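Long-range contacts in PHOX (Pseudomonas fluorescens, PDB 4A9V), which hydrolyses phosphate monoesters as an alkaline phosphatase, using an iron-calcium cofactor held by a beta-propeller: residues Asp282-Val287 with Phe301-Ile307; Trp345-Thr349 with Ala374-Val378. Numbering follows the deposited sequence.

Interaction 1: Asp282-Val287 with Phe301-Ile307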
ATOM      1  N   ASP A 282      -4.357  14.708 -22.719  1.00 11.10           N
ATOM      2  CA  ASP A 282      -5.527  15.569 -22.792  1.00 13.30           C
ATOM      3  C   ASP A 282      -6.177  15.866 -21.443  1.00 11.76           C
ATOM      4  O   ASP A 282      -7.181  16.570 -21.385  1.00 15.68           O
ATOM      5  CB  ASP A 282      -6.550  15.054 -23.817  1.00 13.56           C
ATOM      6  CG  ASP A 282      -7.282  13.788 -23.379  1.00 16.66           C
ATOM      7  OD1 ASP A 282      -6.999  13.236 -22.304  1.00 16.25           O
ATOM      8  OD2 ASP A 282      -8.124  13.307 -24.169  1.00 26.44           O
ATOM      9  N   GLY A 283      -5.475  15.554 -20.358  1.00  9.78           N
ATOM     10  CA  GLY A 283      -5.770  16.149 -19.062  1.00  9.82           C
ATOM     11  C   GLY A 283      -6.649  15.327 -18.127  1.00  8.59           C
ATOM     12  O   GLY A 283      -7.087  15.834 -17.099  1.00  9.76           O
ATOM     13  N   ARG A 284      -6.918  14.071 -18.472  1.00  8.79           N
ATOM     14  CA  ARG A 284      -7.730  13.201 -17.633  1.00  8.36           C
ATOM     15  C   ARG A 284      -6.883  12.502 -16.589  1.00  7.82           C
ATOM     16  O   ARG A 284      -5.694  12.287 -16.785  1.00  8.72           O
ATOM     17  CB  ARG A 284      -8.466  12.191 -18.508  1.00  8.93           C
ATOM     18  CG  ARG A 284      -9.423  12.874 -19.473  1.00 10.85           C
ATOM     19  CD  ARG A 284     -10.107  11.914 -20.425  1.00 12.68           C
ATOM     20  NE  ARG A 284      -9.183  11.231 -21.316  1.00 12.99           N
ATOM     21  CZ  ARG A 284      -9.279   9.930 -21.579  1.00 16.81           C
ATOM     22  NH1 ARG A 284     -10.200   9.203 -20.957  1.00 17.21           N
ATOM     23  NH2 ARG A 284      -8.450   9.348 -22.426  1.00 19.98           N
ATOM     24  N   ALA A 285      -7.503  12.146 -15.470  1.00  7.26           N
ATOM     25  CA  ALA A 285      -6.794  11.454 -14.402  1.00  7.20           C
ATOM     26  C   ALA A 285      -6.564   9.993 -14.754  1.00  7.39           C
ATOM     27  O   ALA A 285      -7.435   9.333 -15.320  1.00  8.23           O
ATOM     28  CB  ALA A 285      -7.567  11.566 -13.098  1.00  7.82           C
ATOM     29  N   VAL A 286      -5.399   9.499 -14.360  1.00  6.85           N
ATOM     30  CA  VAL A 286      -5.035   8.097 -14.506  1.00  6.72           C
ATOM     31  C   VAL A 286      -4.597   7.585 -13.138  1.00  5.98           C
ATOM     32  O   VAL A 286      -3.869   8.263 -12.414  1.00  7.36           O
ATOM     33  CB  VAL A 286      -3.887   7.940 -15.531  1.00  7.23           C
ATOM     34  CG1 VAL A 286      -3.450   6.490 -15.655  1.00  8.10           C
ATOM     35  CG2 VAL A 286      -4.308   8.505 -16.882  1.00  7.73           C
ATOM     36  N   VAL A 287      -5.086   6.402 -12.785  1.00  6.46           N
ATOM     37  CA  VAL A 287      -4.716   5.768 -11.522  1.00  6.57           C
ATOM     38  C   VAL A 287      -4.265   4.334 -11.790  1.00  6.54           C
ATOM     39  O   VAL A 287      -5.066   3.498 -12.200  1.00  6.85           O
ATOM     40  CB  VAL A 287      -5.889   5.753 -10.520  1.00  6.99           C
ATOM     41  CG1 VAL A 287      -5.402   5.258  -9.168  1.00  7.47           C
ATOM     42  CG2 VAL A 287      -6.547   7.124 -10.413  1.00  7.80           C
ATOM     43  N   PHE A 301      -7.074   2.870 -14.109  1.00  6.36           N
ATOM     44  CA  PHE A 301      -8.314   3.612 -14.288  1.00  6.55           C
ATOM     45  C   PHE A 301      -8.005   4.924 -14.992  1.00  6.61           C
ATOM     46  O   PHE A 301      -7.035   5.602 -14.657  1.00  7.19           O
ATOM     47  CB  PHE A 301      -8.954   3.903 -12.931  1.00  7.13           C
ATOM     48  CG  PHE A 301     -10.193   4.752 -13.018  1.00  7.05           C
ATOM     49  CD1 PHE A 301     -11.414   4.197 -13.366  1.00  8.30           C
ATOM     50  CD2 PHE A 301     -10.129   6.114 -12.776  1.00  8.11           C
ATOM     51  CE1 PHE A 301     -12.540   4.991 -13.488  1.00  9.56           C
ATOM     52  CE2 PHE A 301     -11.263   6.899 -12.847  1.00 10.58           C
ATOM     53  CZ  PHE A 301     -12.473   6.337 -13.204  1.00  9.96           C
ATOM     54  N   VAL A 302      -8.837   5.278 -15.963  1.00  7.27           N
ATOM     55  CA  VAL A 302      -8.723   6.570 -16.638  1.00  7.32           C
ATOM     56  C   VAL A 302     -10.058   7.301 -16.546  1.00  7.27           C
ATOM     57  O   VAL A 302     -11.091   6.756 -16.923  1.00  8.10           O
ATOM     58  CB  VAL A 302      -8.340   6.410 -18.122  1.00  8.29           C
ATOM     59  CG1 VAL A 302      -8.174   7.775 -18.768  1.00 10.16           C
ATOM     60  CG2 VAL A 302      -7.076   5.569 -18.259  1.00  9.07           C
ATOM     61  N   SER A 303     -10.053   8.507 -15.989  1.00  7.23           N
ATOM     62  CA  SER A 303     -11.300   9.224 -15.768  1.00  7.21           C
ATOM     63  C   SER A 303     -11.953   9.635 -17.079  1.00  7.50           C
ATOM     64  O   SER A 303     -11.292   9.844 -18.096  1.00  8.91           O
ATOM     65  CB  SER A 303     -11.091  10.444 -14.864  1.00  7.76           C
ATOM     66  OG  SER A 303     -10.317  11.450 -15.481  1.00  7.55           O
ATOM     67  N   ARG A 304     -13.261   9.838 -17.014  1.00  7.97           N
ATOM     68  CA  ARG A 304     -14.017  10.422 -18.114  1.00  8.32           C
ATOM     69  C   ARG A 304     -13.658  11.887 -18.301  1.00  8.17           C
ATOM     70  O   ARG A 304     -13.447  12.342 -19.423  1.00  9.32           O
ATOM     71  CB  ARG A 304     -15.513  10.295 -17.825  1.00  8.64           C
ATOM     72  CG  ARG A 304     -16.425  10.871 -18.901  1.00 10.88           C
ATOM     73  CD  ARG A 304     -17.864  10.973 -18.415  1.00 11.91           C
ATOM     74  NE  ARG A 304     -17.978  11.929 -17.319  1.00 10.91           N
ATOM     75  CZ  ARG A 304     -19.044  12.059 -16.537  1.00 12.41           C
ATOM     76  NH1 ARG A 304     -20.074  11.232 -16.658  1.00 14.09           N
ATOM     77  NH2 ARG A 304     -19.034  12.969 -15.572  1.00 12.49           N
ATOM     78  N   ASP A 305     -13.623  12.629 -17.195  1.00  7.60           N
ATOM     79  CA  ASP A 305     -13.488  14.075 -17.233  1.00  8.15           C
ATOM     80  C   ASP A 305     -12.027  14.493 -17.106  1.00  7.91           C
ATOM     81  O   ASP A 305     -11.208  13.828 -16.465  1.00  8.43           O
ATOM     82  CB  ASP A 305     -14.298  14.693 -16.095  1.00  8.95           C
ATOM     83  CG  ASP A 305     -15.748  14.263 -16.115  1.00 10.12           C
ATOM     84  OD1 ASP A 305     -16.338  14.191 -17.214  1.00 11.14           O
ATOM     85  OD2 ASP A 305     -16.307  14.016 -15.024  1.00 11.30           O
ATOM     86  N   LYS A 306     -11.725  15.647 -17.680  1.00  8.53           N
ATOM     87  CA  LYS A 306     -10.457  16.305 -17.441  1.00  8.45           C
ATOM     88  C   LYS A 306     -10.382  16.794 -16.005  1.00  7.84           C
ATOM     89  O   LYS A 306     -11.375  17.273 -15.443  1.00  8.98           O
ATOM     90  CB  LYS A 306     -10.272  17.475 -18.410  1.00  9.96           C
ATOM     91  CG  LYS A 306     -10.165  17.050 -19.862  1.00 13.36           C
ATOM     92  CD  LYS A 306     -10.056  18.247 -20.786  1.00 21.40           C
ATOM     93  CE  LYS A 306      -9.933  17.808 -22.237  1.00 35.71           C
ATOM     94  NZ  LYS A 306     -10.376  16.401 -22.458  1.00 96.66           N
ATOM     95  N   ILE A 307      -9.188  16.726 -15.433  1.00  7.39           N
ATOM     96  CA  ILE A 307      -8.926  17.356 -14.152  1.00  7.72           C
ATOM     97  C   ILE A 307      -9.070  18.861 -14.296  1.00  7.62           C
ATOM     98  O   ILE A 307      -8.472  19.470 -15.181  1.00  8.92           O
ATOM     99  CB  ILE A 307      -7.502  17.045 -13.668  1.00  7.71           C
ATOM    100  CG1 ILE A 307      -7.299  15.537 -13.509  1.00  7.92           C
ATOM    101  CG2 ILE A 307      -7.194  17.783 -12.379  1.00  8.85           C
ATOM    102  CD1 ILE A 307      -5.841  15.137 -13.417  1.00  9.44           C
TER
HETATM  103  O   HOH W   1      -6.560  18.629 -16.958  1.00 17.43           O
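Start at Phe-301, which pairs with Val-287 through two backbone hydrogen bonds: Phe-301 N to Val-287 O and Val-287 N to Phe-301 O, both 2.8 Å. The CB atoms of Phe-301 and Val-287 are 4.3 Å apart on one face of the sheet. On the other face Val-302 CG2 lies 4.3 Å from Val-286 CG2. Val-302 CG1 sits 3.3 Å from Arg-284 NH1, over one face of the guanidinium. This is the antiparallel hairpin of strands 284-290 and 296-303 in the PhoX beta-propeller; Val-286 is also hydrogen-bonded through its backbone to Ala-278 of strand 276-279, at one edge of the sheet. At Ser-303 the side chain enters the ladder. Ser-303 N hydrogen-bonds to Ala-285 O at 2.8 Å, but Ala-285 N is met by Ser-303 OG, at 2.9 Å, and OG itself donates to Asp-305 O. Arg-284 NH1 reaches Ser-303 O at 3.1 Å while its NE forms a salt bridge with Asp-282 OD1, which also hydrogen-bonds to Thr-280 OG1. The chain turns a corner at Arg-304 and Asp-305, whose side chains form their own salt bridge. Lys-306 runs back past Gly-283, its CE 3.1 Å from Asp-282 O, and Ile-307 N closes on Gly-283 O at 2.8 Å, with a water linking that oxygen to Ile-307 O.

Interaction 2: Trp345-Thr349 with Ala374-Val378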
ATOM      1  N   TRP A 345      -3.292  -2.617 -22.264  1.00  7.64           N
ATOM      2  CA  TRP A 345      -4.411  -2.430 -21.350  1.00  6.95           C
ATOM      3  C   TRP A 345      -5.685  -2.894 -22.005  1.00  7.05           C
ATOM      4  O   TRP A 345      -5.976  -2.509 -23.149  1.00  9.09           O
ATOM      5  CB  TRP A 345      -4.531  -0.945 -21.005  1.00  8.06           C
ATOM      6  CG  TRP A 345      -3.355  -0.425 -20.230  1.00  8.29           C
ATOM      7  CD1 TRP A 345      -2.356   0.427 -20.674  1.00  7.99           C
ATOM      8  CD2 TRP A 345      -2.945  -0.849 -18.899  1.00  7.32           C
ATOM      9  NE1 TRP A 345      -1.395   0.592 -19.713  1.00  7.90           N
ATOM     10  CE2 TRP A 345      -1.699  -0.155 -18.618  1.00  7.12           C
ATOM     11  CE3 TRP A 345      -3.522  -1.626 -17.906  1.00  7.51           C
ATOM     12  CZ2 TRP A 345      -1.029  -0.316 -17.415  1.00  8.11           C
ATOM     13  CZ3 TRP A 345      -2.840  -1.777 -16.701  1.00  8.25           C
ATOM     14  CH2 TRP A 345      -1.631  -1.121 -16.457  1.00  8.79           C
ATOM     15  N   ILE A 346      -6.479  -3.668 -21.271  1.00  7.34           N
ATOM     16  CA  ILE A 346      -7.702  -4.261 -21.789  1.00  8.18           C
ATOM     17  C   ILE A 346      -8.870  -3.814 -20.914  1.00  8.60           C
ATOM     18  O   ILE A 346      -8.823  -3.918 -19.697  1.00  8.04           O
ATOM     19  CB  ILE A 346      -7.616  -5.802 -21.786  1.00  9.12           C
ATOM     20  CG1 ILE A 346      -6.402  -6.273 -22.586  1.00 10.86           C
ATOM     21  CG2 ILE A 346      -8.901  -6.403 -22.333  1.00 10.91           C
ATOM     22  CD1 ILE A 346      -6.117  -7.751 -22.463  1.00 13.64           C
ATOM     23  N   GLU A 347      -9.907  -3.287 -21.553  1.00  9.28           N
ATOM     24  CA  GLU A 347     -11.030  -2.657 -20.873  1.00  9.48           C
ATOM     25  C   GLU A 347     -11.907  -3.665 -20.121  1.00  9.55           C
ATOM     26  O   GLU A 347     -12.296  -4.699 -20.672  1.00 11.73           O
ATOM     27  CB  GLU A 347     -11.854  -1.961 -21.951  1.00 17.80           C
ATOM     28  CG  GLU A 347     -12.981  -1.078 -21.493  1.00 21.24           C
ATOM     29  CD  GLU A 347     -13.678  -0.426 -22.671  1.00 19.82           C
ATOM     30  OE1 GLU A 347     -13.027  -0.249 -23.729  1.00 26.12           O
ATOM     31  OE2 GLU A 347     -14.727   0.173 -22.433  1.00 21.25           O
ATOM     32  N   LEU A 348     -12.303  -3.309 -18.902  1.00  8.55           N
ATOM     33  CA  LEU A 348     -13.271  -4.069 -18.133  1.00  8.44           C
ATOM     34  C   LEU A 348     -14.602  -3.330 -18.157  1.00  8.65           C
ATOM     35  O   LEU A 348     -14.906  -2.502 -17.290  1.00  9.40           O
ATOM     36  CB  LEU A 348     -12.774  -4.254 -16.701  1.00  9.38           C
ATOM     37  CG  LEU A 348     -11.412  -4.943 -16.585  1.00  8.53           C
ATOM     38  CD1 LEU A 348     -11.035  -5.107 -15.122  1.00 10.92           C
ATOM     39  CD2 LEU A 348     -11.397  -6.283 -17.302  1.00  9.64           C
ATOM     40  N   THR A 349     -15.373  -3.623 -19.197  1.00  9.61           N
ATOM     41  CA  THR A 349     -16.604  -2.909 -19.500  1.00 11.10           C
ATOM     42  C   THR A 349     -17.674  -3.921 -19.872  1.00 11.63           C
ATOM     43  O   THR A 349     -17.485  -4.721 -20.781  1.00 12.89           O
ATOM     44  CB  THR A 349     -16.389  -1.941 -20.675  1.00 11.97           C
ATOM     45  OG1 THR A 349     -15.475  -0.914 -20.270  1.00 14.09           O
ATOM     46  CG2 THR A 349     -17.707  -1.308 -21.125  1.00 16.06           C
ATOM     47  N   ALA A 374     -13.682 -10.558 -13.928  1.00  8.59           N
ATOM     48  CA  ALA A 374     -13.783  -9.925 -15.238  1.00  9.14           C
ATOM     49  C   ALA A 374     -12.409  -9.884 -15.915  1.00  8.73           C
ATOM     50  O   ALA A 374     -12.284 -10.137 -17.117  1.00  9.44           O
ATOM     51  CB  ALA A 374     -14.362  -8.523 -15.104  1.00  9.35           C
ATOM     52  N   ALA A 375     -11.370  -9.588 -15.140  1.00  8.29           N
ATOM     53  CA  ALA A 375     -10.020  -9.525 -15.675  1.00  8.02           C
ATOM     54  C   ALA A 375      -9.538 -10.903 -16.156  1.00  8.22           C
ATOM     55  O   ALA A 375      -8.818 -11.006 -17.148  1.00  8.51           O
ATOM     56  CB  ALA A 375      -9.076  -8.956 -14.628  1.00  7.99           C
ATOM     57  N   SER A 376      -9.953 -11.970 -15.482  1.00  8.38           N
ATOM     58  CA  SER A 376      -9.649 -13.306 -15.973  1.00  9.20           C
ATOM     59  C   SER A 376     -10.335 -13.577 -17.311  1.00 10.03           C
ATOM     60  O   SER A 376      -9.739 -14.157 -18.211  1.00 10.55           O
ATOM     61  CB  SER A 376     -10.048 -14.370 -14.953  1.00 10.04           C
ATOM     62  OG  SER A 376      -9.210 -14.329 -13.809  1.00 10.24           O
ATOM     63  N   VAL A 377     -11.587 -13.149 -17.447  1.00  9.69           N
ATOM     64  CA  VAL A 377     -12.315 -13.357 -18.701  1.00 10.82           C
ATOM     65  C   VAL A 377     -11.557 -12.740 -19.880  1.00 10.89           C
ATOM     66  O   VAL A 377     -11.485 -13.331 -20.957  1.00 11.94           O
ATOM     67  CB  VAL A 377     -13.748 -12.786 -18.628  1.00 11.95           C
ATOM     68  CG1 VAL A 377     -14.387 -12.732 -20.011  1.00 14.73           C
ATOM     69  CG2 VAL A 377     -14.596 -13.629 -17.698  1.00 13.67           C
ATOM     70  N   VAL A 378     -10.979 -11.560 -19.683  1.00  9.50           N
ATOM     71  CA  VAL A 378     -10.335 -10.859 -20.794  1.00 10.45           C
ATOM     72  C   VAL A 378      -8.863 -11.229 -20.968  1.00 10.09           C
ATOM     73  O   VAL A 378      -8.207 -10.729 -21.870  1.00 11.64           O
ATOM     74  CB  VAL A 378     -10.464  -9.323 -20.686  1.00 10.30           C
ATOM     75  CG1 VAL A 378     -11.909  -8.923 -20.458  1.00 11.80           C
ATOM     76  CG2 VAL A 378      -9.554  -8.762 -19.602  1.00 10.65           C
TER
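Val-378 and Leu-348 carry most of this contact, with Ile-346 third, and no hydrogen bond crosses between the segments: it is apolar packing of a helix end against the end of a strand. Val-378 lies at the C-terminal end of helix 371-377, and Val-378 N is hydrogen-bonded to Ala-374 O at 3.2 Å. Its CA-to-CB bond points at the strand, so the two methyls meet it directly. Val-378 CG2 lies 3.7 Å from Ile-346 CG2 and 3.9 Å from Leu-348 CD2, touching both side chains, while Val-378 CG1 comes within 4.2 Å of Glu-347 O. Ile-346 and Leu-348 are two residues apart, and Glu-347 between them has its CA-to-CB bond directed away from the helix. Leu-348 starts sideways, but its branched end swings over to the helix: Leu-348 CD2 is 3.9 Å from Ala-375 CA and 4.0 Å from Ala-374 O, and Leu-348 CD1 is 4.3 Å from Ala-375 CB. With only a methyl on each of Ala-374 and Ala-375, the leucine can come this close to the helix backbone. Beyond the two segments, Leu-348 and Ala-374 both touch Val-367 of helix 364-369, so the two short helices after strand 340-347 share this apolar patch. On the sheet side, Ala-375 rests on Phe-297 and Tyr-299 of strand 296-303, and Val-378 on Val-326 of strand 322-329, to which Ile-346 is hydrogen-bonded through its backbone; the helix and Val-378 at its end thus pack across strands 296-303, 322-329 and 340-347, adjacent in the sheet.

In the fold
Both contacts reach the same antiparallel sheet, with centres 19 Å apart and nearest atoms about 7 Å apart, so they do not touch. Strand 296-303 is one arm of the hairpin in interaction 1, and it also borders interaction 2, where its Phe-297 and Tyr-299 lie against the helix. Interaction 1 joins neighbouring strands within the sheet, so backbone hydrogen bonds dominate, and it runs from buried valines to an exposed, charged corner. Interaction 2 lays a helix on the sheet; it is smaller, buried and purely apolar between its segments, 225 Å² against 608 Å², and lies away from the metal sites.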